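PDB 3B7H: prophage Lp1 protein 11 from Lactobacillus plantarum WCFS1, which probably binds DNA as a phage-encoded transcriptional regulator, through a helix-turn-helix domain of the Cro/C1 type. Local coordinates for residues G5-E10 with P71-V76; T17-T22 with G58-S63; V37-M40 with K46-T49. All coordinates share one frame; numbering follows the deposited sequence.

Interaction 1: G5-E10 with P71-V76; sequences GEFVSE and PPYNEV
Phe7, Pro72 and Tyr73 carry this contact, which lays the C-terminal tail against the first helix of the Cro/C1-type helix-turn-helix fold. The tail bends here in a type I beta turn from Pro72 to Glu75. Pro72 follows a cis peptide bond and sets its ring over one face of the Phe7 ring. Its CD stands 3.7 Å from the centroid of the Phe7 ring, only 9° off the normal. This is a CH-pi contact. Pro72 CG lies further along the same face, 3.9 Å from Phe7 CE2. The Phe7 side chain leaves the helix with CG anti to its own carbonyl carbon (chi1 -83°), which turns the ring out to meet the proline.

Tyr73 comes in beside it with its outer end. Phe7 CB sits at the edge of the tyrosine ring, 3.7 Å from Tyr73 CE1. The hydroxyl is hydrogen-bonded to Asp4 OD1, so the phenol is tied to the start of the same helix. Phe68 packs edge-to-face with Tyr73, and Val64 of the second subunit also touches it. The tail is therefore shared between its own helix and the partner chain. On the helix side, Val8 CG2 completes the contact, 4.0 Å from Tyr73 OH.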
loop_
_atom_site.group_PDB
_atom_site.type_symbol
_atom_site.label_atom_id
_atom_site.label_comp_id
_atom_site.label_asym_id
_atom_site.label_seq_id
_atom_site.Cartn_x
_atom_site.Cartn_y
_atom_site.Cartn_z
ATOM N N GLY A 5 -5.212 0.551 -7.928
ATOM C CA GLY A 5 -5.755 1.902 -7.757
ATOM C C GLY A 5 -7.269 2.001 -7.706
ATOM O O GLY A 5 -7.828 2.760 -6.923
ATOM N N GLU A 6 -7.938 1.242 -8.553
ATOM C CA GLU A 6 -9.393 1.146 -8.541
ATOM C C GLU A 6 -9.931 0.438 -7.292
ATOM O O GLU A 6 -10.871 0.921 -6.643
ATOM C CB GLU A 6 -9.867 0.476 -9.841
ATOM C CG GLU A 6 -9.675 1.411 -11.001
ATOM C CD GLU A 6 -9.866 0.792 -12.385
ATOM O OE1 GLU A 6 -9.636 -0.432 -12.579
ATOM O OE2 GLU A 6 -10.239 1.574 -13.289
ATOM N N PHE A 7 -9.342 -0.682 -6.908
ATOM C CA PHE A 7 -9.791 -1.328 -5.677
ATOM C C PHE A 7 -9.633 -0.382 -4.494
ATOM O O PHE A 7 -10.552 -0.219 -3.690
ATOM C CB PHE A 7 -8.998 -2.594 -5.366
ATOM C CG PHE A 7 -9.467 -3.816 -6.092
ATOM C CD1 PHE A 7 -10.747 -4.268 -5.944
ATOM C CD2 PHE A 7 -8.605 -4.529 -6.896
ATOM C CE1 PHE A 7 -11.179 -5.411 -6.586
ATOM C CE2 PHE A 7 -9.038 -5.683 -7.569
ATOM C CZ PHE A 7 -10.312 -6.122 -7.397
ATOM N N VAL A 8 -8.471 0.244 -4.403
ATOM C CA VAL A 8 -8.167 1.094 -3.266
ATOM C C VAL A 8 -9.034 2.351 -3.234
ATOM O O VAL A 8 -9.576 2.727 -2.192
ATOM C CB VAL A 8 -6.642 1.448 -3.237
ATOM C CG1 VAL A 8 -6.366 2.624 -2.306
ATOM C CG2 VAL A 8 -5.838 0.197 -2.820
ATOM N N SER A 9 -9.158 3.021 -4.374
ATOM C CA SER A 9 -9.887 4.262 -4.410
ATOM C C SER A 9 -11.373 4.020 -4.186
ATOM O O SER A 9 -12.032 4.815 -3.512
ATOM C CB SER A 9 -9.585 5.030 -5.707
ATOM O OG SER A 9 -9.972 4.292 -6.847
ATOM N N GLU A 10 -11.910 2.907 -4.695
ATOM C CA GLU A 10 -13.305 2.588 -4.444
ATOM C C GLU A 10 -13.545 2.295 -2.967
ATOM O O GLU A 10 -14.563 2.710 -2.406
ATOM C CB GLU A 10 -13.789 1.424 -5.308
ATOM C CG GLU A 10 -14.006 1.875 -6.727
ATOM C CD GLU A 10 -14.331 0.756 -7.734
ATOM O OE1 GLU A 10 -14.714 -0.363 -7.304
ATOM O OE2 GLU A 10 -14.201 1.045 -8.970
ATOM N N PRO A 71 -11.715 -7.566 0.484
ATOM C CA PRO A 71 -11.251 -8.357 -0.669
ATOM C C PRO A 71 -10.849 -7.475 -1.830
ATOM O O PRO A 71 -11.520 -6.504 -2.091
ATOM C CB PRO A 71 -12.494 -9.170 -1.061
ATOM C CG PRO A 71 -13.410 -9.089 0.116
ATOM C CD PRO A 71 -13.164 -7.741 0.686
ATOM N N PRO A 72 -9.792 -7.826 -2.564
ATOM C CA PRO A 72 -8.954 -9.030 -2.521
ATOM C C PRO A 72 -7.820 -9.017 -1.482
ATOM O O PRO A 72 -7.143 -10.026 -1.313
ATOM C CB PRO A 72 -8.338 -9.043 -3.921
ATOM C CG PRO A 72 -8.158 -7.594 -4.239
ATOM C CD PRO A 72 -9.352 -6.897 -3.624
ATOM N N TYR A 73 -7.617 -7.892 -0.805
ATOM C CA TYR A 73 -6.405 -7.686 -0.027
ATOM C C TYR A 73 -6.379 -8.461 1.289
ATOM O O TYR A 73 -5.305 -8.683 1.839
ATOM C CB TYR A 73 -6.193 -6.201 0.227
ATOM C CG TYR A 73 -5.988 -5.430 -1.044
ATOM C CD1 TYR A 73 -6.975 -4.602 -1.523
ATOM C CD2 TYR A 73 -4.834 -5.586 -1.804
ATOM C CE1 TYR A 73 -6.800 -3.884 -2.718
ATOM C CE2 TYR A 73 -4.655 -4.878 -3.006
ATOM C CZ TYR A 73 -5.641 -4.023 -3.443
ATOM O OH TYR A 73 -5.516 -3.310 -4.622
ATOM N N ASN A 74 -7.541 -8.893 1.776
ATOM C CA ASN A 74 -7.607 -9.692 2.989
ATOM C C ASN A 74 -7.789 -11.172 2.731
ATOM O O ASN A 74 -8.160 -11.918 3.642
ATOM C CB ASN A 74 -8.656 -9.134 3.982
ATOM C CG ASN A 74 -10.093 -9.306 3.545
ATOM O OD1 ASN A 74 -10.401 -9.769 2.432
ATOM N ND2 ASN A 74 -11.002 -8.916 4.441
ATOM N N GLU A 75 -7.523 -11.607 1.509
ATOM C CA GLU A 75 -7.448 -13.034 1.219
ATOM C C GLU A 75 -6.163 -13.344 0.465
ATOM O O GLU A 75 -5.594 -12.440 -0.125
ATOM C CB GLU A 75 -8.680 -13.441 0.416
ATOM C CG GLU A 75 -10.037 -13.230 1.206
ATOM C CD GLU A 75 -10.272 -14.182 2.447
ATOM O OE1 GLU A 75 -10.228 -15.439 2.268
ATOM O OE2 GLU A 75 -10.547 -13.673 3.593
ATOM N N VAL A 76 -5.684 -14.590 0.482
ATOM C CA VAL A 76 -4.458 -14.908 -0.292
ATOM C C VAL A 76 -4.749 -15.423 -1.739
ATOM O O VAL A 76 -4.130 -14.953 -2.743
ATOM C CB VAL A 76 -3.462 -15.866 0.461
ATOM C CG1 VAL A 76 -3.496 -15.664 1.974
ATOM C CG2 VAL A 76 -3.707 -17.304 0.123
#

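Interaction 2: T17-T22 with G58-S63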
loop_
_atom_site.group_PDB
_atom_site.type_symbol
_atom_site.label_atom_id
_atom_site.label_comp_id
_atom_site.label_asym_id
_atom_site.label_seq_id
_atom_site.Cartn_x
_atom_site.Cartn_y
_atom_site.Cartn_z
ATOM N N THR A 17 -17.442 8.098 2.510
ATOM C CA THR A 17 -18.890 8.273 2.432
ATOM C C THR A 17 -19.599 7.818 3.717
ATOM O O THR A 17 -20.524 8.482 4.209
ATOM C CB THR A 17 -19.444 7.518 1.204
ATOM O OG1 THR A 17 -18.840 8.064 0.031
ATOM C CG2 THR A 17 -20.940 7.678 1.078
ATOM N N GLN A 18 -19.159 6.693 4.265
ATOM C CA GLN A 18 -19.665 6.245 5.573
ATOM C C GLN A 18 -19.395 7.256 6.693
ATOM O O GLN A 18 -20.173 7.348 7.615
ATOM C CB GLN A 18 -19.105 4.861 5.938
ATOM C CG GLN A 18 -19.636 3.749 5.023
ATOM C CD GLN A 18 -19.053 2.368 5.323
ATOM O OE1 GLN A 18 -18.203 2.197 6.229
ATOM N NE2 GLN A 18 -19.522 1.357 4.557
ATOM N N GLN A 19 -18.337 8.054 6.593
ATOM C CA GLN A 19 -18.057 9.042 7.628
ATOM C C GLN A 19 -18.695 10.393 7.348
ATOM O O GLN A 19 -18.419 11.353 8.060
ATOM C CB GLN A 19 -16.544 9.218 7.847
ATOM C CG GLN A 19 -15.875 8.068 8.585
ATOM C CD GLN A 19 -14.599 8.473 9.307
ATOM O OE1 GLN A 19 -14.427 9.631 9.728
ATOM N NE2 GLN A 19 -13.703 7.513 9.473
ATOM N N ASN A 20 -19.568 10.464 6.340
ATOM C CA ASN A 20 -20.201 11.725 5.937
ATOM C C ASN A 20 -19.160 12.809 5.597
ATOM O O ASN A 20 -19.351 13.991 5.902
ATOM C CB ASN A 20 -21.185 12.239 7.010
ATOM C CG ASN A 20 -22.339 11.235 7.336
ATOM O OD1 ASN A 20 -22.638 10.275 6.578
ATOM N ND2 ASN A 20 -23.013 11.493 8.468
ATOM N N LEU A 21 -18.055 12.385 4.984
ATOM C CA LEU A 21 -17.028 13.287 4.465
ATOM C C LEU A 21 -17.144 13.298 2.941
ATOM O O LEU A 21 -17.929 12.561 2.349
ATOM C CB LEU A 21 -15.627 12.805 4.876
ATOM C CG LEU A 21 -15.271 12.858 6.364
ATOM C CD1 LEU A 21 -14.139 11.930 6.709
ATOM C CD2 LEU A 21 -14.920 14.273 6.743
ATOM N N THR A 22 -16.345 14.130 2.309
ATOM C CA THR A 22 -16.199 14.087 0.870
ATOM C C THR A 22 -14.714 13.868 0.583
ATOM O O THR A 22 -13.873 14.142 1.436
ATOM C CB THR A 22 -16.704 15.394 0.207
ATOM O OG1 THR A 22 -15.998 16.524 0.737
ATOM C CG2 THR A 22 -18.197 15.581 0.431
ATOM N N GLY A 58 -5.133 8.362 8.330
ATOM C CA GLY A 58 -4.964 9.219 9.488
ATOM C C GLY A 58 -6.164 10.124 9.667
ATOM O O GLY A 58 -6.695 10.275 10.777
ATOM N N THR A 59 -6.594 10.720 8.565
ATOM C CA THR A 59 -7.743 11.627 8.540
ATOM C C THR A 59 -9.024 10.897 8.889
ATOM O O THR A 59 -9.908 11.450 9.547
ATOM C CB THR A 59 -7.917 12.251 7.145
ATOM O OG1 THR A 59 -6.767 13.040 6.837
ATOM C CG2 THR A 59 -9.149 13.120 7.088
ATOM N N LEU A 60 -9.117 9.654 8.432
ATOM C CA LEU A 60 -10.269 8.815 8.702
ATOM C C LEU A 60 -10.283 8.218 10.104
ATOM O O LEU A 60 -11.323 7.717 10.530
ATOM C CB LEU A 60 -10.338 7.698 7.679
ATOM C CG LEU A 60 -10.760 8.138 6.284
ATOM C CD1 LEU A 60 -10.762 6.920 5.410
ATOM C CD2 LEU A 60 -12.144 8.789 6.285
ATOM N N GLY A 61 -9.145 8.270 10.820
ATOM C CA GLY A 61 -9.031 7.672 12.154
ATOM C C GLY A 61 -8.940 6.149 12.140
ATOM O O GLY A 61 -9.309 5.485 13.096
ATOM N N ILE A 62 -8.457 5.589 11.040
ATOM C CA ILE A 62 -8.289 4.153 10.931
ATOM C C ILE A 62 -6.829 3.859 10.648
ATOM O O ILE A 62 -6.109 4.723 10.152
ATOM C CB ILE A 62 -9.154 3.547 9.803
ATOM C CG1 ILE A 62 -8.785 4.109 8.438
ATOM C CG2 ILE A 62 -10.640 3.811 10.047
ATOM C CD1 ILE A 62 -9.611 3.498 7.312
ATOM N N SER A 63 -6.421 2.625 10.947
ATOM C CA SER A 63 -5.083 2.105 10.632
ATOM C C SER A 63 -5.083 1.602 9.191
ATOM O O SER A 63 -6.131 1.200 8.681
ATOM C CB SER A 63 -4.694 0.962 11.572
ATOM O OG SER A 63 -5.407 -0.229 11.291
#
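Two helix ends of the helix-turn-helix domain meet here, that of helix 4-18 and that of helix 50-60. Gln19 is the first residue beyond helix 4-18, and its amide bridges to the other end. Gln19 NE2 gives a hydrogen bond to Leu60 O, with N to O at 2.6 Å and an angle of 166° at the hydrogen. The donor lies in the carbonyl plane of Leu60, on a lone pair. The oxygen in turn lies almost in the amide plane of Gln19, so both flat groups are well turned for the bond. An extended chain beyond CG (chi2 -155°) carries the amide across.

Next to this polar link the leucines pack. Leu21 CD1 meets Leu60 CD2 at 3.7 Å, and the two side chains lie alongside, running opposite ways. The same Leu60 CD2 is 3.8 Å from Gln19 NE2, so one methyl serves both partners. Leu60 also reaches Leu12 and Leu15 of helix 4-18, while Leu21 touches Val26 of helix 23-30. Both helix ends pass through a residue of positive phi, Asn20 and Gly61. Each forms a Schellman motif, a classic way of ending an alpha helix.

Interaction 3: V37-M40 with K46-T49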
loop_
_atom_site.group_PDB
_atom_site.type_symbol
_atom_site.label_atom_id
_atom_site.label_comp_id
_atom_site.label_asym_id
_atom_site.label_seq_id
_atom_site.Cartn_x
_atom_site.Cartn_y
_atom_site.Cartn_z
ATOM N N VAL A 37 -5.309 13.647 -5.547
ATOM C CA VAL A 37 -6.698 13.177 -5.463
ATOM C C VAL A 37 -7.178 12.677 -6.841
ATOM O O VAL A 37 -7.642 11.562 -6.983
ATOM C CB VAL A 37 -7.636 14.343 -4.982
ATOM C CG1 VAL A 37 -9.113 14.031 -5.257
ATOM C CG2 VAL A 37 -7.406 14.664 -3.526
ATOM N N ASN A 38 -7.033 13.513 -7.861
ATOM C CA ASN A 38 -7.434 13.136 -9.209
ATOM C C ASN A 38 -6.744 11.845 -9.681
ATOM O O ASN A 38 -7.386 10.977 -10.272
ATOM C CB ASN A 38 -7.188 14.310 -10.198
ATOM C CG ASN A 38 -8.150 15.507 -9.970
ATOM O OD1 ASN A 38 -9.242 15.347 -9.406
ATOM N ND2 ASN A 38 -7.732 16.708 -10.407
ATOM N N ALA A 39 -5.441 11.733 -9.396
ATOM C CA ALA A 39 -4.628 10.563 -9.801
ATOM C C ALA A 39 -5.153 9.255 -9.197
ATOM O O ALA A 39 -5.339 8.241 -9.886
ATOM C CB ALA A 39 -3.174 10.775 -9.426
ATOM N N MET A 40 -5.419 9.304 -7.896
ATOM C CA MET A 40 -6.037 8.187 -7.162
ATOM C C MET A 40 -7.165 7.523 -7.946
ATOM O O MET A 40 -7.195 6.296 -8.043
ATOM C CB MET A 40 -6.557 8.701 -5.813
ATOM C CG MET A 40 -7.368 7.716 -4.985
ATOM S SD MET A 40 -7.231 8.126 -3.211
ATOM C CE MET A 40 -8.116 9.675 -3.113
ATOM N N LYS A 46 -0.718 4.867 -11.580
ATOM C CA LYS A 46 -0.100 3.897 -10.671
ATOM C C LYS A 46 -0.397 4.212 -9.169
ATOM O O LYS A 46 -0.207 3.347 -8.248
ATOM C CB LYS A 46 1.415 3.821 -10.941
ATOM C CG LYS A 46 1.819 3.226 -12.310
ATOM C CD LYS A 46 3.368 3.145 -12.556
ATOM C CE LYS A 46 3.857 2.554 -13.959
ATOM N NZ LYS A 46 5.392 2.460 -14.264
ATOM N N ARG A 47 -0.886 5.438 -8.928
ATOM C CA ARG A 47 -1.319 5.899 -7.587
ATOM C C ARG A 47 -2.721 5.351 -7.237
ATOM O O ARG A 47 -3.471 4.938 -8.149
ATOM C CB ARG A 47 -1.281 7.435 -7.521
ATOM C CG ARG A 47 0.160 7.993 -7.621
ATOM C CD ARG A 47 0.219 9.511 -7.715
ATOM N NE ARG A 47 0.161 10.033 -9.087
ATOM C CZ ARG A 47 0.022 11.329 -9.375
ATOM N NH1 ARG A 47 -0.016 11.737 -10.644
ATOM N NH2 ARG A 47 -0.099 12.232 -8.401
ATOM N N PRO A 48 -3.088 5.332 -5.920
ATOM C CA PRO A 48 -2.384 5.814 -4.721
ATOM C C PRO A 48 -1.149 4.980 -4.231
ATOM O O PRO A 48 -1.068 3.764 -4.464
ATOM C CB PRO A 48 -3.512 5.824 -3.643
ATOM C CG PRO A 48 -4.799 5.738 -4.437
ATOM C CD PRO A 48 -4.438 4.845 -5.554
ATOM N N THR A 49 -0.195 5.680 -3.611
ATOM C CA THR A 49 0.934 5.059 -2.931
ATOM C C THR A 49 0.504 4.691 -1.499
ATOM O O THR A 49 -0.505 5.169 -1.001
ATOM C CB THR A 49 2.135 6.042 -2.780
ATOM O OG1 THR A 49 1.699 7.172 -2.022
ATOM C CG2 THR A 49 2.664 6.531 -4.160
#
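Ala39 and Arg47 meet face on. The methyl of Ala39 stands over the centre of one face of the Arg47 guanidinium, with Ala39 CB 3.2 Å from Arg47 CZ. Arg47 NE is 3.4 Å from the same CB, and the two terminal nitrogens lie little further off. The N-H bonds of the guanidinium run in the plane of the group, roughly at right angles to the line to the methyl. A bend at chi3 (-89°) turns the face of the guanidinium toward the methyl.

Next to this pair, Met40 meets Pro48 at about a right angle. Met40 CG and Pro48 CG are 3.3 Å apart, which is tighter than usual for two carbons. Met40 SD also touches Pro48 CG, at 3.6 Å. Met40 CG stands anti to the backbone N (chi1 173°), and this sends the thioether past the proline ring. A cis peptide bond precedes Pro48 and brings the CA atoms of Arg47 and Pro48 to 3.1 Å.

Helix 34-41 is probably the recognition helix of the Cro/C1-type helix-turn-helix, following helix 23-30. The contact fastens the loop after it to its side. Further out, Met40 packs on Ile23 of helix 23-30 and on Ser9 and Leu12 of helix 4-18. Pro48 is backed by Val8 of that first helix. The hydroxyl of Ser45 is hydrogen-bonded to Arg47 N, and Ala39 also touches Ser45.

Overall arrangement
The three contacts are nested along the chain. Interaction 3 lies within the loop closed by interaction 2, which in turn lies within that closed by interaction 1. Interactions 1 and 2 share helix 4-18, with centres about 17 Å apart and no touch between them. Interaction 3 is also about 17 Å from interaction 2 between centres, on the opposite side of the chain's centre. Interactions 1 and 3 do touch: Ser9 CB packs on Met40 CG at 3.6 Å. Helix 4-18 is thus bound to the tail, to helix 50-60 and to the probable recognition helix 34-41. Interactions 1 and 2 also touch the second subunit, so residues of both lie at the contact between chains.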